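Local coordinates for RagB/SusD family nutrient uptake outer membrane protein (Bacteroides thetaiotaomicron, PDB 7KV2), which probably binds beta-glucans at the bacterial surface as a SusD-type, tetratricopeptide-repeat protein of a glycan uptake system in the outer membrane, at residues A[94-97]-A[102-105]; A[48-53]-A[144-149]. One frame throughout, in Å; residues are numbered along the deposited sequence.

Contact 1 (A[94-97]-A[102-105]); sequences WHLM and AIPT. With EDO (1,2-ethanediol), chain D.
L96, in the last turn of the short helix 92-98, packs against A102 and I103 where the chain, just past the helix end, passes beside it and then heads away, a compact example of a loop leaving a helix yet keeping a small apolar contact with it. The backbones come close here, with CA of L96 4.7 Å from CA of A102, and CB of L96 lies 3.9 Å from that same alanine CA. The leucine then divides its labour. With CG anti to the carbonyl carbon (chi1 -60°) and CD1 extended beyond it (chi2 -179°), the side chain carries its CD1 methyl past A102 to within 4.2 Å of CG1 of I103. On the next residue the touch is made by the stem of the side chain: CG of M97 sits 4.3 Å from CB of A102, while chi1 of -70° and an extended chi2 carry the sulfur and its methyl away from the alanine. No hydrogen bond joins the two segments. Although O of L96 stands 3.5 Å from N of A102, that N-H is instead used by the hydroxyl of Y515, the last residue of the chain, so the loop is tied to the C terminus. Farther along the loop, P104 shares a backbone hydrogen bond with Q500, and its carbonyl O accepts a hydrogen bond of 3.0 Å from O1 of a 1,2-ethanediol, probably a crystallisation additive, which also bonds to K501 N and M107 N. Helix 92-98 is buried elsewhere through W94, whose ring meets that of F321 with the planes inclined to each other. Residues 102-105 thus lie in the connection between helix 92-98 and the long helix 110-130, with P104 and T105 resting on Q500 at the start of helix 500-505.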
loop_
_atom_site.group_PDB
_atom_site.type_symbol
_atom_site.label_atom_id
_atom_site.label_comp_id
_atom_site.label_asym_id
_atom_site.label_seq_id
_atom_site.Cartn_x
_atom_site.Cartn_y
_atom_site.Cartn_z
ATOM N N TRP A 94 12.331 10.562 4.853
ATOM C CA TRP A 94 11.236 9.878 5.586
ATOM C C TRP A 94 10.995 10.582 6.922
ATOM O O TRP A 94 9.833 10.814 7.301
ATOM C CB TRP A 94 11.625 8.423 5.866
ATOM C CG TRP A 94 11.855 7.532 4.686
ATOM C CD1 TRP A 94 12.060 7.826 3.370
ATOM C CD2 TRP A 94 11.996 6.113 4.786
ATOM N NE1 TRP A 94 12.280 6.679 2.637
ATOM C CE2 TRP A 94 12.288 5.615 3.501
ATOM C CE3 TRP A 94 11.880 5.224 5.850
ATOM C CZ2 TRP A 94 12.377 4.250 3.254
ATOM C CZ3 TRP A 94 12.015 3.880 5.615
ATOM C CH2 TRP A 94 12.260 3.409 4.328
ATOM N N HIS A 95 12.084 10.897 7.618
ATOM C CA HIS A 95 12.007 11.587 8.936
ATOM C C HIS A 95 11.334 12.955 8.751
ATOM O O HIS A 95 10.403 13.321 9.542
ATOM C CB HIS A 95 13.402 11.675 9.539
ATOM C CG HIS A 95 13.933 10.380 9.980
ATOM N ND1 HIS A 95 13.501 9.796 11.164
ATOM C CD2 HIS A 95 14.860 9.556 9.436
ATOM C CE1 HIS A 95 14.162 8.660 11.322
ATOM N NE2 HIS A 95 15.018 8.486 10.302
ATOM N N LEU A 96 11.692 13.666 7.690
ATOM C CA LEU A 96 11.060 14.980 7.443
ATOM C C LEU A 96 9.565 14.827 7.160
ATOM O O LEU A 96 8.754 15.557 7.774
ATOM C CB LEU A 96 11.793 15.692 6.307
ATOM C CG LEU A 96 13.270 15.987 6.531
ATOM C CD1 LEU A 96 13.800 16.730 5.301
ATOM C CD2 LEU A 96 13.509 16.817 7.768
ATOM N N MET A 97 9.156 13.900 6.286
ATOM C CA MET A 97 7.727 13.694 5.994
ATOM C C MET A 97 6.966 13.365 7.288
ATOM O O MET A 97 5.816 13.803 7.456
ATOM C CB MET A 97 7.559 12.512 5.041
ATOM C CG MET A 97 8.046 12.792 3.653
ATOM S SD MET A 97 8.295 11.236 2.705
ATOM C CE MET A 97 6.617 10.615 2.671
ATOM N N ALA A 102 8.822 18.149 5.403
ATOM C CA ALA A 102 9.394 17.808 4.086
ATOM C C ALA A 102 9.763 19.123 3.382
ATOM O O ALA A 102 8.987 20.070 3.522
ATOM C CB ALA A 102 8.379 17.067 3.268
ATOM N N ILE A 103 10.896 19.141 2.696
ATOM C CA ILE A 103 11.335 20.259 1.815
ATOM C C ILE A 103 11.645 19.709 0.431
ATOM O O ILE A 103 12.169 18.587 0.280
ATOM C CB ILE A 103 12.530 20.998 2.452
ATOM C CG1 ILE A 103 13.723 20.058 2.671
ATOM C CG2 ILE A 103 12.042 21.650 3.732
ATOM C CD1 ILE A 103 15.063 20.716 2.974
ATOM N N PRO A 104 11.334 20.530 -0.601
ATOM C CA PRO A 104 11.480 20.144 -2.004
ATOM C C PRO A 104 12.849 19.586 -2.401
ATOM O O PRO A 104 12.892 18.778 -3.290
ATOM C CB PRO A 104 11.285 21.479 -2.770
ATOM C CG PRO A 104 10.464 22.370 -1.849
ATOM C CD PRO A 104 10.753 21.876 -0.445
ATOM N N THR A 105 13.926 20.069 -1.779
ATOM C CA THR A 105 15.316 19.633 -2.028
ATOM C C THR A 105 15.729 18.442 -1.138
ATOM O O THR A 105 16.898 18.077 -1.204
ATOM C CB THR A 105 16.277 20.822 -1.843
ATOM O OG1 THR A 105 16.081 21.311 -0.522
ATOM C CG2 THR A 105 16.050 21.917 -2.878
HETATM C C1 EDO D . 14.251 15.600 -4.408
HETATM O O1 EDO D . 14.521 16.290 -3.247
HETATM C C2 EDO D . 15.015 16.160 -5.546
HETATM O O2 EDO D . 14.458 17.376 -5.988
#

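Contact 2 (A[48-53]-A[144-149]); sequences EAVVAA and EAQVIA
Two nearly parallel helices of the SusD-family N-terminal region pack here, the axes of their short segments 10.0 Å apart at closest approach and inclined by 26°. V50 reaches across from helix 43-53 with CG1 anti to its backbone N (chi1 175°), which sets that methyl over the face of the Q146 amide, 3.6 Å from OE1 and 3.9 Å from NE2 of that glutamine. The two side chains cross at about a right angle. The polar rim of this buried amide looks elsewhere: OE1 is held by both Y54 OH and R214 NH1, and NE2 makes a weak bond to Y142 O, a network that fixes its rotation and presents a flat surface to the valine. SusD proteins are built largely of packed helices related to tetratricopeptide repeats, and here two helices distant in sequence lie side by side with the same sense. One step along helix 137-162, V147 points its CG1 back across the interface, 4.1 Å from CB of A53 and 4.4 Å from CG1 of V50, meeting two residues that lie about one helical turn apart. V125 and I126 of helix 110-130 also touch V147, and the carbonyl of A53 takes a hydrogen bond from Y154 OH.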
loop_
_atom_site.group_PDB
_atom_site.type_symbol
_atom_site.label_atom_id
_atom_site.label_comp_id
_atom_site.label_asym_id
_atom_site.label_seq_id
_atom_site.Cartn_x
_atom_site.Cartn_y
_atom_site.Cartn_z
ATOM N N GLU A 48 2.623 -8.148 -24.810
ATOM C CA GLU A 48 3.911 -7.931 -24.108
ATOM C C GLU A 48 3.940 -6.521 -23.497
ATOM O O GLU A 48 4.465 -6.377 -22.365
ATOM C CB GLU A 48 5.089 -8.150 -25.049
ATOM C CG GLU A 48 5.231 -9.588 -25.499
ATOM C CD GLU A 48 6.288 -9.736 -26.578
ATOM O OE1 GLU A 48 6.916 -8.704 -26.918
ATOM O OE2 GLU A 48 6.453 -10.856 -27.090
ATOM N N ALA A 49 3.417 -5.527 -24.206
ATOM C CA ALA A 49 3.255 -4.131 -23.718
ATOM C C ALA A 49 2.291 -4.064 -22.519
ATOM O O ALA A 49 2.525 -3.245 -21.595
ATOM C CB ALA A 49 2.746 -3.242 -24.821
ATOM N N VAL A 50 1.194 -4.814 -22.551
ATOM C CA VAL A 50 0.225 -4.840 -21.417
ATOM C C VAL A 50 0.966 -5.394 -20.186
ATOM O O VAL A 50 0.926 -4.746 -19.137
ATOM C CB VAL A 50 -1.063 -5.611 -21.755
ATOM C CG1 VAL A 50 -1.981 -5.726 -20.542
ATOM C CG2 VAL A 50 -1.815 -4.952 -22.910
ATOM N N VAL A 51 1.680 -6.510 -20.325
ATOM C CA VAL A 51 2.498 -7.082 -19.220
ATOM C C VAL A 51 3.470 -6.007 -18.731
ATOM O O VAL A 51 3.516 -5.761 -17.507
ATOM C CB VAL A 51 3.205 -8.379 -19.643
ATOM C CG1 VAL A 51 4.171 -8.865 -18.574
ATOM C CG2 VAL A 51 2.197 -9.466 -19.995
ATOM N N ALA A 52 4.179 -5.325 -19.632
ATOM C CA ALA A 52 5.146 -4.280 -19.235
ATOM C C ALA A 52 4.459 -3.177 -18.411
ATOM O O ALA A 52 5.127 -2.624 -17.522
ATOM C CB ALA A 52 5.842 -3.704 -20.437
ATOM N N ALA A 53 3.200 -2.837 -18.680
ATOM C CA ALA A 53 2.479 -1.737 -17.992
ATOM C C ALA A 53 2.281 -2.054 -16.495
ATOM O O ALA A 53 2.008 -1.100 -15.738
ATOM C CB ALA A 53 1.154 -1.461 -18.621
ATOM N N GLU A 144 -7.445 -2.541 -22.975
ATOM C CA GLU A 144 -7.846 -1.174 -22.589
ATOM C C GLU A 144 -8.278 -1.169 -21.120
ATOM O O GLU A 144 -7.882 -0.254 -20.387
ATOM C CB GLU A 144 -9.054 -0.707 -23.407
ATOM C CG GLU A 144 -8.705 -0.247 -24.820
ATOM C CD GLU A 144 -9.892 0.230 -25.668
ATOM O OE1 GLU A 144 -11.067 -0.028 -25.280
ATOM O OE2 GLU A 144 -9.639 0.864 -26.711
ATOM N N ALA A 145 -9.126 -2.103 -20.720
ATOM C CA ALA A 145 -9.603 -2.192 -19.314
ATOM C C ALA A 145 -8.388 -2.299 -18.377
ATOM O O ALA A 145 -8.368 -1.579 -17.380
ATOM C CB ALA A 145 -10.557 -3.337 -19.141
ATOM N N GLN A 146 -7.396 -3.122 -18.691
ATOM C CA GLN A 146 -6.229 -3.318 -17.779
ATOM C C GLN A 146 -5.402 -2.037 -17.691
ATOM O O GLN A 146 -5.086 -1.567 -16.552
ATOM C CB GLN A 146 -5.351 -4.478 -18.234
ATOM C CG GLN A 146 -6.073 -5.829 -18.260
ATOM C CD GLN A 146 -5.170 -6.884 -18.848
ATOM O OE1 GLN A 146 -4.180 -7.286 -18.231
ATOM N NE2 GLN A 146 -5.468 -7.315 -20.076
ATOM N N VAL A 147 -5.021 -1.460 -18.834
ATOM C CA VAL A 147 -4.085 -0.307 -18.796
ATOM C C VAL A 147 -4.805 0.963 -18.355
ATOM O O VAL A 147 -4.133 1.741 -17.731
ATOM C CB VAL A 147 -3.276 -0.130 -20.099
ATOM C CG1 VAL A 147 -2.522 -1.409 -20.436
ATOM C CG2 VAL A 147 -4.141 0.339 -21.268
ATOM N N ILE A 148 -6.102 1.180 -18.601
ATOM C CA ILE A 148 -6.757 2.402 -18.061
ATOM C C ILE A 148 -6.874 2.269 -16.527
ATOM O O ILE A 148 -6.670 3.246 -15.797
ATOM C CB ILE A 148 -8.117 2.661 -18.729
ATOM C CG1 ILE A 148 -7.988 2.897 -20.241
ATOM C CG2 ILE A 148 -8.793 3.827 -18.031
ATOM C CD1 ILE A 148 -9.344 2.923 -20.954
ATOM N N ALA A 149 -7.165 1.075 -16.027
ATOM C CA ALA A 149 -7.289 0.840 -14.577
ATOM C C ALA A 149 -5.915 1.001 -13.933
ATOM O O ALA A 149 -5.841 1.685 -12.902
ATOM C CB ALA A 149 -7.869 -0.533 -14.309
#

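From the N terminus the chain first lays down helix 43-53, which supplies one half of contact 2. It then runs through helix 70-75 to helix 92-98, where contact 1 closes a very short loop, only four residues separating 94-97 from 102-105. Helix 110-130 follows, and helix 137-162 brings in 144-149, completing contact 2 across 90 intervening residues. The short closure therefore lies wholly within the long one, and the two do not cross. They remain separate in space, with centres about 33 Å apart. Contact 2 joins the first helix to helix 137-162, whereas contact 1 lies in the connection from helix 92-98 to helix 110-130, beside the C-terminal residues.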